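Long-range contacts in hypoxanthine-guanine phosphoribosyltransferase (HGPRT) (Schistosoma mansoni, PDB 5IPF), which catalyses the reversible transfer of the phosphoribosyl group of PRPP to hypoxanthine or guanine, giving IMP or GMP and diphosphate in purine salvage: residues 212-217 and 225-230; 98-103 and 156-161; 39-44 and 55-60. All coordinates share one frame; numbering follows the deposited sequence.

Contact 1 (212-217 and 225-230); sequences FVVGYA and RDLHHI. With IMP (inosinic acid), chain E.
Ile230 lies alongside the backbone of Val213 to Tyr216, and its side chain can be followed outward. Its CA makes a CA-H...O contact with Val214 O at 3.3 Å, and CB lies just beyond it. CG2, anti to the backbone N, turns to Val213, where it meets CB at 3.9 Å. The other branch, CG1, which lies anti to the carbonyl carbon (chi1 -65°), reaches Tyr216 CB at 4.1 Å; the two branches thus touch side chains three residues apart, Val213 and Tyr216. Beyond, the chain runs on extended to CD1, and the side chain as a whole also touches Ile64 of helix 61-81.

The backbones meet more directly. Tyr216 N donates to Leu227 O at 3.0 Å, from well above the carbonyl plane. Next to it Gly215 CA makes a CA-H...O contact with His229 O at 3.3 Å, while Leu227 CB packs on the same glycine CA.

Val213 is where the pairing meets the ligand: its O accepts from N1 of IMP at 2.6 Å, its N gives a weak bond to O6, and the Phe212 ring covers N1 with one face. This is the purine-recognition site of a 6-oxopurine phosphoribosyltransferase, built on the edge of the small antiparallel hood sheet.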
loop_
_atom_site.group_PDB
_atom_site.type_symbol
_atom_site.label_atom_id
_atom_site.label_comp_id
_atom_site.label_asym_id
_atom_site.label_seq_id
_atom_site.Cartn_x
_atom_site.Cartn_y
_atom_site.Cartn_z
ATOM N N PHE A 212 22.415 -16.374 -7.554
ATOM C CA PHE A 212 21.564 -16.776 -6.443
ATOM C C PHE A 212 20.903 -15.551 -5.818
ATOM O O PHE A 212 21.567 -14.543 -5.556
ATOM C CB PHE A 212 22.372 -17.541 -5.396
ATOM C CG PHE A 212 21.534 -18.419 -4.514
ATOM C CD1 PHE A 212 21.193 -19.699 -4.915
ATOM C CD2 PHE A 212 21.079 -17.963 -3.290
ATOM C CE1 PHE A 212 20.417 -20.512 -4.108
ATOM C CE2 PHE A 212 20.301 -18.772 -2.477
ATOM C CZ PHE A 212 19.971 -20.048 -2.888
ATOM N N VAL A 213 19.592 -15.636 -5.583
ATOM C CA VAL A 213 18.813 -14.516 -5.073
ATOM C C VAL A 213 18.156 -14.904 -3.753
ATOM O O VAL A 213 17.798 -16.065 -3.531
ATOM C CB VAL A 213 17.751 -14.044 -6.092
ATOM C CG1 VAL A 213 18.420 -13.380 -7.284
ATOM C CG2 VAL A 213 16.881 -15.211 -6.541
ATOM N N VAL A 214 18.007 -13.915 -2.870
ATOM C CA VAL A 214 17.385 -14.087 -1.560
ATOM C C VAL A 214 16.449 -12.909 -1.307
ATOM O O VAL A 214 16.423 -11.939 -2.065
ATOM C CB VAL A 214 18.422 -14.192 -0.421
ATOM C CG1 VAL A 214 19.302 -15.421 -0.599
ATOM C CG2 VAL A 214 19.269 -12.927 -0.345
ATOM N N GLY A 215 15.680 -13.003 -0.225
ATOM C CA GLY A 215 14.746 -11.967 0.166
ATOM C C GLY A 215 13.353 -12.195 -0.409
ATOM O O GLY A 215 13.162 -12.903 -1.400
ATOM N N TYR A 216 12.360 -11.568 0.233
ATOM C CA TYR A 216 10.948 -11.699 -0.155
ATOM C C TYR A 216 10.512 -13.173 -0.130
ATOM O O TYR A 216 10.072 -13.736 -1.135
ATOM C CB TYR A 216 10.686 -11.040 -1.519
ATOM C CG TYR A 216 9.224 -10.913 -1.892
ATOM C CD1 TYR A 216 8.399 -9.996 -1.254
ATOM C CD2 TYR A 216 8.668 -11.717 -2.882
ATOM C CE1 TYR A 216 7.063 -9.886 -1.583
ATOM C CE2 TYR A 216 7.332 -11.616 -3.218
ATOM C CZ TYR A 216 6.535 -10.698 -2.565
ATOM O OH TYR A 216 5.202 -10.581 -2.888
ATOM N N ALA A 217 10.661 -13.794 1.048
ATOM C CA ALA A 217 10.518 -15.202 1.399
ATOM C C ALA A 217 11.525 -16.121 0.687
ATOM O O ALA A 217 11.591 -17.299 1.037
ATOM C CB ALA A 217 9.098 -15.757 1.167
ATOM N N ARG A 225 14.826 -14.582 4.874
ATOM C CA ARG A 225 13.410 -14.539 4.519
ATOM C C ARG A 225 12.767 -13.217 4.921
ATOM O O ARG A 225 11.916 -12.694 4.193
ATOM C CB ARG A 225 12.668 -15.713 5.157
ATOM C CG ARG A 225 12.986 -17.055 4.520
ATOM C CD ARG A 225 11.863 -18.049 4.749
ATOM N NE ARG A 225 12.100 -19.315 4.065
ATOM C CZ ARG A 225 12.632 -20.388 4.642
ATOM N NH1 ARG A 225 12.980 -20.349 5.921
ATOM N NH2 ARG A 225 12.812 -21.499 3.941
ATOM N N ASP A 226 13.164 -12.659 6.061
ATOM C CA ASP A 226 12.625 -11.382 6.513
ATOM C C ASP A 226 13.161 -10.193 5.722
ATOM O O ASP A 226 12.847 -9.044 6.062
ATOM C CB ASP A 226 12.914 -11.191 8.001
ATOM C CG ASP A 226 14.359 -11.473 8.354
ATOM O OD1 ASP A 226 15.010 -12.247 7.619
ATOM O OD2 ASP A 226 14.843 -10.926 9.368
ATOM N N LEU A 227 13.958 -10.417 4.683
ATOM C CA LEU A 227 14.388 -9.328 3.822
ATOM C C LEU A 227 13.225 -8.850 2.958
ATOM O O LEU A 227 12.386 -9.637 2.513
ATOM C CB LEU A 227 15.552 -9.773 2.940
ATOM C CG LEU A 227 16.450 -8.675 2.375
ATOM C CD1 LEU A 227 17.122 -7.890 3.493
ATOM C CD2 LEU A 227 17.485 -9.289 1.457
ATOM N N HIS A 228 13.191 -7.540 2.713
ATOM C CA HIS A 228 12.075 -6.897 2.028
ATOM C C HIS A 228 12.158 -7.008 0.510
ATOM O O HIS A 228 11.129 -7.176 -0.154
ATOM C CB HIS A 228 11.998 -5.417 2.422
ATOM C CG HIS A 228 10.671 -4.791 2.139
ATOM N ND1 HIS A 228 10.531 -3.623 1.420
ATOM C CD2 HIS A 228 9.418 -5.180 2.473
ATOM C CE1 HIS A 228 9.250 -3.317 1.329
ATOM N NE2 HIS A 228 8.553 -4.246 1.958
ATOM N N HIS A 229 13.352 -6.908 -0.058
ATOM C CA HIS A 229 13.529 -6.924 -1.501
ATOM C C HIS A 229 14.237 -8.200 -1.937
ATOM O O HIS A 229 14.758 -8.967 -1.123
ATOM C CB HIS A 229 14.323 -5.698 -1.961
ATOM C CG HIS A 229 13.980 -4.447 -1.218
ATOM N ND1 HIS A 229 12.946 -3.618 -1.591
ATOM C CD2 HIS A 229 14.539 -3.882 -0.122
ATOM C CE1 HIS A 229 12.881 -2.596 -0.756
ATOM N NE2 HIS A 229 13.837 -2.731 0.144
ATOM N N ILE A 230 14.251 -8.417 -3.247
ATOM C CA ILE A 230 15.006 -9.514 -3.839
ATOM C C ILE A 230 16.431 -9.033 -4.077
ATOM O O ILE A 230 16.659 -8.079 -4.827
ATOM C CB ILE A 230 14.360 -10.002 -5.143
ATOM C CG1 ILE A 230 12.992 -10.621 -4.854
ATOM C CG2 ILE A 230 15.266 -11.009 -5.835
ATOM C CD1 ILE A 230 12.267 -11.097 -6.089
HETATM P P IMP E . 14.490 -26.330 -9.224
HETATM O O1P IMP E . 13.508 -25.732 -10.203
HETATM O O2P IMP E . 15.954 -25.994 -9.376
HETATM O O3P IMP E . 14.356 -27.832 -9.306
HETATM O "O5'" IMP E . 14.069 -25.854 -7.760
HETATM C "C5'" IMP E . 15.045 -25.328 -6.866
HETATM C "C4'" IMP E . 14.535 -25.201 -5.450
HETATM O "O4'" IMP E . 15.413 -24.319 -4.717
HETATM C "C3'" IMP E . 13.143 -24.617 -5.282
HETATM O "O3'" IMP E . 12.587 -25.062 -4.046
HETATM C "C2'" IMP E . 13.412 -23.114 -5.209
HETATM O "O2'" IMP E . 12.473 -22.394 -4.438
HETATM C "C1'" IMP E . 14.822 -23.034 -4.595
HETATM N N9 IMP E . 15.695 -22.076 -5.282
HETATM C C8 IMP E . 16.189 -22.219 -6.553
HETATM N N7 IMP E . 16.952 -21.146 -6.849
HETATM C C5 IMP E . 16.958 -20.316 -5.784
HETATM C C6 IMP E . 17.577 -19.092 -5.563
HETATM O O6 IMP E . 18.319 -18.611 -6.420
HETATM N N1 IMP E . 17.405 -18.452 -4.353
HETATM C C2 IMP E . 16.622 -19.031 -3.375
HETATM N N3 IMP E . 16.010 -20.248 -3.602
HETATM C C4 IMP E . 16.173 -20.885 -4.789
#

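Contact 2 (98-103 and 156-161); sequences KFLADL and LVVEDI. With IMP (inosinic acid), chain E.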
loop_
_atom_site.group_PDB
_atom_site.type_symbol
_atom_site.label_atom_id
_atom_site.label_comp_id
_atom_site.label_asym_id
_atom_site.label_seq_id
_atom_site.Cartn_x
_atom_site.Cartn_y
_atom_site.Cartn_z
ATOM N N LYS A 98 5.025 -14.821 0.726
ATOM C CA LYS A 98 4.810 -13.400 0.459
ATOM C C LYS A 98 4.281 -13.178 -0.954
ATOM O O LYS A 98 3.373 -12.362 -1.169
ATOM C CB LYS A 98 6.105 -12.617 0.678
ATOM C CG LYS A 98 6.598 -12.619 2.118
ATOM C CD LYS A 98 7.774 -11.670 2.302
ATOM C CE LYS A 98 8.242 -11.634 3.750
ATOM N NZ LYS A 98 9.333 -10.640 3.960
ATOM N N PHE A 99 4.831 -13.908 -1.927
ATOM C CA PHE A 99 4.336 -13.835 -3.297
ATOM C C PHE A 99 2.869 -14.245 -3.375
ATOM O O PHE A 99 2.090 -13.652 -4.132
ATOM C CB PHE A 99 5.207 -14.712 -4.197
ATOM C CG PHE A 99 4.660 -14.909 -5.579
ATOM C CD1 PHE A 99 4.309 -13.825 -6.364
ATOM C CD2 PHE A 99 4.528 -16.183 -6.106
ATOM C CE1 PHE A 99 3.811 -14.011 -7.640
ATOM C CE2 PHE A 99 4.032 -16.375 -7.384
ATOM C CZ PHE A 99 3.674 -15.287 -8.151
ATOM N N LEU A 100 2.471 -15.249 -2.590
ATOM C CA LEU A 100 1.063 -15.625 -2.529
ATOM C C LEU A 100 0.214 -14.515 -1.924
ATOM O O LEU A 100 -0.896 -14.252 -2.396
ATOM C CB LEU A 100 0.889 -16.912 -1.723
ATOM C CG LEU A 100 -0.571 -17.212 -1.371
ATOM C CD1 LEU A 100 -1.323 -17.756 -2.580
ATOM C CD2 LEU A 100 -0.682 -18.150 -0.182
ATOM N N ALA A 101 0.710 -13.859 -0.873
ATOM C CA ALA A 101 -0.076 -12.821 -0.213
ATOM C C ALA A 101 -0.317 -11.641 -1.145
ATOM O O ALA A 101 -1.461 -11.206 -1.336
ATOM C CB ALA A 101 0.624 -12.371 1.070
ATOM N N ASP A 102 0.750 -11.115 -1.751
ATOM C CA ASP A 102 0.583 -9.993 -2.669
ATOM C C ASP A 102 -0.190 -10.400 -3.918
ATOM O O ASP A 102 -0.981 -9.604 -4.447
ATOM C CB ASP A 102 1.947 -9.411 -3.039
ATOM C CG ASP A 102 2.669 -8.817 -1.842
ATOM O OD1 ASP A 102 1.992 -8.255 -0.956
ATOM O OD2 ASP A 102 3.914 -8.912 -1.783
ATOM N N LEU A 103 0.010 -11.633 -4.396
ATOM C CA LEU A 103 -0.738 -12.100 -5.559
ATOM C C LEU A 103 -2.230 -12.179 -5.262
ATOM O O LEU A 103 -3.056 -11.781 -6.089
ATOM C CB LEU A 103 -0.217 -13.463 -6.014
ATOM C CG LEU A 103 -1.011 -14.108 -7.155
ATOM C CD1 LEU A 103 -0.842 -13.319 -8.446
ATOM C CD2 LEU A 103 -0.611 -15.565 -7.347
ATOM N N LEU A 156 -3.906 -23.808 -9.374
ATOM C CA LEU A 156 -2.895 -22.845 -9.797
ATOM C C LEU A 156 -1.736 -22.928 -8.810
ATOM O O LEU A 156 -1.892 -22.587 -7.632
ATOM C CB LEU A 156 -3.470 -21.430 -9.854
ATOM C CG LEU A 156 -2.519 -20.298 -10.247
ATOM C CD1 LEU A 156 -2.071 -20.433 -11.697
ATOM C CD2 LEU A 156 -3.172 -18.946 -10.006
ATOM N N VAL A 157 -0.584 -23.386 -9.287
ATOM C CA VAL A 157 0.578 -23.579 -8.428
ATOM C C VAL A 157 1.302 -22.252 -8.258
ATOM O O VAL A 157 1.644 -21.583 -9.241
ATOM C CB VAL A 157 1.512 -24.655 -9.004
ATOM N N VAL A 158 1.534 -21.869 -7.007
ATOM C CA VAL A 158 2.214 -20.631 -6.645
ATOM C C VAL A 158 3.524 -21.031 -5.976
ATOM O O VAL A 158 3.544 -21.433 -4.803
ATOM C CB VAL A 158 1.361 -19.747 -5.729
ATOM C CG1 VAL A 158 2.155 -18.541 -5.258
ATOM C CG2 VAL A 158 0.096 -19.304 -6.451
ATOM N N GLU A 159 4.618 -20.941 -6.727
ATOM C CA GLU A 159 5.955 -21.218 -6.232
ATOM C C GLU A 159 6.804 -19.957 -6.348
ATOM O O GLU A 159 6.401 -18.956 -6.947
ATOM C CB GLU A 159 6.606 -22.379 -6.997
ATOM C CG GLU A 159 7.675 -23.122 -6.202
ATOM C CD GLU A 159 8.630 -23.900 -7.085
ATOM O OE1 GLU A 159 8.227 -24.282 -8.203
ATOM O OE2 GLU A 159 9.786 -24.124 -6.664
ATOM N N ASP A 160 8.004 -20.024 -5.774
ATOM C CA ASP A 160 8.848 -18.852 -5.595
ATOM C C ASP A 160 9.794 -18.608 -6.771
ATOM O O ASP A 160 9.890 -17.479 -7.263
ATOM C CB ASP A 160 9.632 -18.993 -4.288
ATOM C CG ASP A 160 10.381 -20.312 -4.190
ATOM O OD1 ASP A 160 10.007 -21.271 -4.896
ATOM O OD2 ASP A 160 11.345 -20.391 -3.401
ATOM N N ILE A 161 10.499 -19.642 -7.233
ATOM C CA ILE A 161 11.481 -19.474 -8.300
ATOM C C ILE A 161 11.730 -20.827 -8.953
ATOM O O ILE A 161 11.705 -21.867 -8.290
ATOM C CB ILE A 161 12.790 -18.843 -7.756
ATOM C CG1 ILE A 161 13.771 -18.555 -8.893
ATOM C CG2 ILE A 161 13.425 -19.737 -6.704
ATOM C CD1 ILE A 161 15.000 -17.792 -8.460
HETATM P P IMP E . 14.490 -26.330 -9.224
HETATM O O1P IMP E . 13.508 -25.732 -10.203
HETATM O O2P IMP E . 15.954 -25.994 -9.376
HETATM O O3P IMP E . 14.356 -27.832 -9.306
HETATM O "O5'" IMP E . 14.069 -25.854 -7.760
HETATM C "C5'" IMP E . 15.045 -25.328 -6.866
HETATM C "C4'" IMP E . 14.535 -25.201 -5.450
HETATM O "O4'" IMP E . 15.413 -24.319 -4.717
HETATM C "C3'" IMP E . 13.143 -24.617 -5.282
HETATM O "O3'" IMP E . 12.587 -25.062 -4.046
HETATM C "C2'" IMP E . 13.412 -23.114 -5.209
HETATM O "O2'" IMP E . 12.473 -22.394 -4.438
HETATM C "C1'" IMP E . 14.822 -23.034 -4.595
HETATM N N9 IMP E . 15.695 -22.076 -5.282
HETATM C C8 IMP E . 16.189 -22.219 -6.553
HETATM N N7 IMP E . 16.952 -21.146 -6.849
HETATM C C5 IMP E . 16.958 -20.316 -5.784
HETATM C C6 IMP E . 17.577 -19.092 -5.563
HETATM O O6 IMP E . 18.319 -18.611 -6.420
HETATM N N1 IMP E . 17.405 -18.452 -4.353
HETATM C C2 IMP E . 16.622 -19.031 -3.375
HETATM N N3 IMP E . 16.010 -20.248 -3.602
HETATM C C4 IMP E . 16.173 -20.885 -4.789
#
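Phe99 and Val158 meet where helix 97-112 packs on strand 154-159 of the parallel sheet, in the core of the Rossmann-like fold of type I phosphoribosyltransferases. The helix belongs to a beta-alpha-beta crossover between strands 87-92 and 120-125, and here it also packs on strand 154-159, which pairs with the other edge of strand 87-92. The local axes come within 8.5 Å and their directions differ by 126°.

All the contacts across the interface are of van der Waals kind, and Val158 carries most of them by splitting its two methyls. CG1, anti to the backbone N (chi1 174°), goes to the Phe99 ring, 3.5 Å from CD2, and also touches CB of Leu100. CG2 takes the next turn of the helix, meeting CD2 of Leu103 at 3.9 Å. The same ring carbons of Phe99, CD2 and CE2, lie beside the carbonyl oxygen of Glu159, approached obliquely. Leu68 of helix 61-81 and Tyr216 also touch Phe99, while Leu89 of strand 87-92 lies against both Leu100 and Leu103.

Past Val158, where the chain turns a corner at Asp160, Glu159 and Asp160 form the acidic pair of the family's phosphoribosyl-binding motif. Two approaches to the ligand are not hydrogen bonds: Glu159 points away from the helix, its extended chain bringing OE2 to 3.7 Å from C3' of IMP, and Ile161 lays CG2 near C4 of the base. Hydrogen bonding to the ribose falls to Asp160: IMP O2' donates to Asp160 OD1 at 2.7 Å.

Contact 3 (39-44 and 55-60); sequences FPTEYF and DYVLIP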
loop_
_atom_site.group_PDB
_atom_site.type_symbol
_atom_site.label_atom_id
_atom_site.label_comp_id
_atom_site.label_asym_id
_atom_site.label_seq_id
_atom_site.Cartn_x
_atom_site.Cartn_y
_atom_site.Cartn_z
ATOM N N PHE A 39 20.983 -2.382 -7.905
ATOM C CA PHE A 39 21.052 -1.163 -7.127
ATOM C C PHE A 39 21.734 -1.424 -5.788
ATOM O O PHE A 39 21.429 -2.415 -5.115
ATOM C CB PHE A 39 19.654 -0.583 -6.878
ATOM C CG PHE A 39 18.733 -0.682 -8.061
ATOM C CD1 PHE A 39 18.783 0.251 -9.086
ATOM C CD2 PHE A 39 17.802 -1.704 -8.137
ATOM C CE1 PHE A 39 17.922 0.157 -10.168
ATOM C CE2 PHE A 39 16.943 -1.805 -9.212
ATOM C CZ PHE A 39 17.000 -0.875 -10.228
ATOM N N PRO A 40 22.657 -0.553 -5.385
ATOM C CA PRO A 40 23.330 -0.724 -4.090
ATOM C C PRO A 40 22.339 -0.664 -2.935
ATOM O O PRO A 40 21.381 0.111 -2.952
ATOM C CB PRO A 40 24.327 0.442 -4.047
ATOM C CG PRO A 40 23.898 1.383 -5.139
ATOM C CD PRO A 40 23.175 0.584 -6.160
ATOM N N THR A 41 22.583 -1.500 -1.924
ATOM C CA THR A 41 21.648 -1.691 -0.822
ATOM C C THR A 41 21.505 -0.466 0.074
ATOM O O THR A 41 20.582 -0.434 0.895
ATOM C CB THR A 41 22.086 -2.889 0.021
ATOM O OG1 THR A 41 23.439 -2.700 0.461
ATOM C CG2 THR A 41 22.004 -4.168 -0.795
ATOM N N GLU A 42 22.377 0.535 -0.060
ATOM C CA GLU A 42 22.348 1.684 0.839
ATOM C C GLU A 42 21.229 2.668 0.521
ATOM O O GLU A 42 20.829 3.433 1.407
ATOM C CB GLU A 42 23.694 2.412 0.808
ATOM C CG GLU A 42 24.190 2.735 -0.592
ATOM C CD GLU A 42 25.549 2.128 -0.880
ATOM O OE1 GLU A 42 26.546 2.882 -0.917
ATOM O OE2 GLU A 42 25.621 0.893 -1.060
ATOM N N TYR A 43 20.715 2.672 -0.708
ATOM C CA TYR A 43 19.665 3.603 -1.099
ATOM C C TYR A 43 18.267 3.041 -0.884
ATOM O O TYR A 43 17.287 3.671 -1.295
ATOM C CB TYR A 43 19.845 4.019 -2.560
ATOM C CG TYR A 43 21.203 4.610 -2.839
ATOM C CD1 TYR A 43 21.609 5.790 -2.230
ATOM C CD2 TYR A 43 22.084 3.986 -3.708
ATOM C CE1 TYR A 43 22.855 6.331 -2.479
ATOM C CE2 TYR A 43 23.327 4.518 -3.963
ATOM C CZ TYR A 43 23.708 5.688 -3.349
ATOM O OH TYR A 43 24.951 6.209 -3.610
ATOM N N PHE A 44 18.152 1.878 -0.252
ATOM C CA PHE A 44 16.865 1.302 0.095
ATOM C C PHE A 44 16.897 0.853 1.547
ATOM O O PHE A 44 17.962 0.675 2.144
ATOM C CB PHE A 44 16.503 0.125 -0.820
ATOM C CG PHE A 44 16.245 0.524 -2.244
ATOM C CD1 PHE A 44 14.981 0.924 -2.646
ATOM C CD2 PHE A 44 17.264 0.496 -3.181
ATOM C CE1 PHE A 44 14.739 1.292 -3.956
ATOM C CE2 PHE A 44 17.028 0.864 -4.492
ATOM C CZ PHE A 44 15.765 1.261 -4.879
ATOM N N ASP A 55 25.016 -8.073 -1.716
ATOM C CA ASP A 55 25.773 -7.421 -2.781
ATOM C C ASP A 55 24.997 -6.238 -3.352
ATOM O O ASP A 55 25.471 -5.095 -3.321
ATOM C CB ASP A 55 26.113 -8.436 -3.876
ATOM C CG ASP A 55 27.356 -8.057 -4.667
ATOM O OD1 ASP A 55 27.598 -6.847 -4.873
ATOM O OD2 ASP A 55 28.096 -8.972 -5.082
ATOM N N TYR A 56 23.797 -6.491 -3.869
ATOM C CA TYR A 56 22.932 -5.416 -4.339
ATOM C C TYR A 56 21.484 -5.882 -4.304
ATOM O O TYR A 56 21.186 -7.043 -4.017
ATOM C CB TYR A 56 23.327 -4.948 -5.744
ATOM C CG TYR A 56 23.474 -6.049 -6.772
ATOM C CD1 TYR A 56 22.366 -6.572 -7.428
ATOM C CD2 TYR A 56 24.727 -6.546 -7.105
ATOM C CE1 TYR A 56 22.500 -7.570 -8.378
ATOM C CE2 TYR A 56 24.873 -7.543 -8.054
ATOM C CZ TYR A 56 23.758 -8.051 -8.688
ATOM O OH TYR A 56 23.904 -9.045 -9.630
ATOM N N VAL A 57 20.583 -4.950 -4.586
ATOM C CA VAL A 57 19.159 -5.246 -4.683
ATOM C C VAL A 57 18.829 -5.541 -6.138
ATOM O O VAL A 57 19.154 -4.747 -7.028
ATOM C CB VAL A 57 18.317 -4.072 -4.160
ATOM C CG1 VAL A 57 16.841 -4.370 -4.338
ATOM C CG2 VAL A 57 18.644 -3.788 -2.703
ATOM N N LEU A 58 18.189 -6.684 -6.385
ATOM C CA LEU A 58 17.828 -7.056 -7.750
ATOM C C LEU A 58 16.438 -6.542 -8.116
ATOM O O LEU A 58 16.282 -5.792 -9.086
ATOM C CB LEU A 58 17.911 -8.576 -7.928
ATOM C CG LEU A 58 17.968 -9.015 -9.395
ATOM C CD1 LEU A 58 19.250 -8.514 -10.050
ATOM C CD2 LEU A 58 17.841 -10.523 -9.537
ATOM N N ILE A 59 15.421 -6.935 -7.355
ATOM C CA ILE A 59 14.057 -6.473 -7.603
ATOM C C ILE A 59 13.502 -5.843 -6.330
ATOM O O ILE A 59 13.292 -6.548 -5.331
ATOM C CB ILE A 59 13.152 -7.618 -8.086
ATOM C CG1 ILE A 59 13.843 -8.424 -9.186
ATOM C CG2 ILE A 59 11.839 -7.066 -8.611
ATOM C CD1 ILE A 59 12.980 -9.516 -9.774
ATOM N N PRO A 60 13.265 -4.533 -6.310
ATOM C CA PRO A 60 12.635 -3.917 -5.137
ATOM C C PRO A 60 11.214 -4.421 -4.940
ATOM O O PRO A 60 10.545 -4.854 -5.882
ATOM C CB PRO A 60 12.658 -2.419 -5.464
ATOM C CG PRO A 60 13.772 -2.269 -6.448
ATOM C CD PRO A 60 13.751 -3.526 -7.269
HETATM O O HOH W 1 25.202 -2.666 -2.233
#
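Phe39 and Val57 exchange two backbone hydrogen bonds, so that the N and O of both residues are satisfied by each other. Phe39 N gives its proton to Val57 O at 3.1 Å, and Val57 N returns one to Phe39 O at 2.7 Å. Both bonds are nearly straight, 173° and 176° at the hydrogen, and each donor lies in the carbonyl plane of its acceptor.

Two residues on, where Thr41 N would be expected to bond Asp55 O directly if the pairing continued, a water stands between them. It accepts from Thr41 N at 2.9 Å and donates to Asp55 O at 2.7 Å, bridging the two segments. Pro40 O receives a weak bond from Tyr43 N, within the turn.

The result is a single antiparallel bridge, a hydrogen-bonded pair, added to the outer edge of the three-stranded antiparallel sheet. On its other edge strand 54-59 bonds to strand 230-233, through Asp55 and Tyr56 with Val232, and then through a classic beta bulge in which Leu58 and Ile59 together face Ile230.

Side chains fill in beside the bonds. Thr41 turns its methyl, CG2, anti to its carbonyl carbon, which sets it 3.9 Å from CG2 of Val57. The Phe39 ring passes CD2 by Val57 O and brings CE2 to 4.1 Å from Pro60 CD, the two side chains at about a right angle; Phe36 meets the Phe39 ring edge-to-face. Phe44 CZ approaches Pro60 CG at 4.3 Å. Pro60 is the N-cap residue of helix 61-81 and packs on Met63 of a neighbouring subunit.

From the N terminus, contact 3 comes first and closes the short loop 45-54 at the edge of the antiparallel sheet. Contact 2 follows, closing a long excursion from 104 to 155 that includes strand 120-125 and the unmodelled 127-142. Contact 1 closes last, round residues 218-224. The three stand in series; none nests in or crosses another. Contacts 1 and 3 share the antiparallel sheet through Ile230, whereas contact 1 reaches contact 2 through Tyr216 OH, close to Asp102 OD2 and Lys98 O. Contacts 2 and 3 do not touch, their nearest atoms about 8 Å apart. IMP bridges core and hood, touched by contacts 1 and 2.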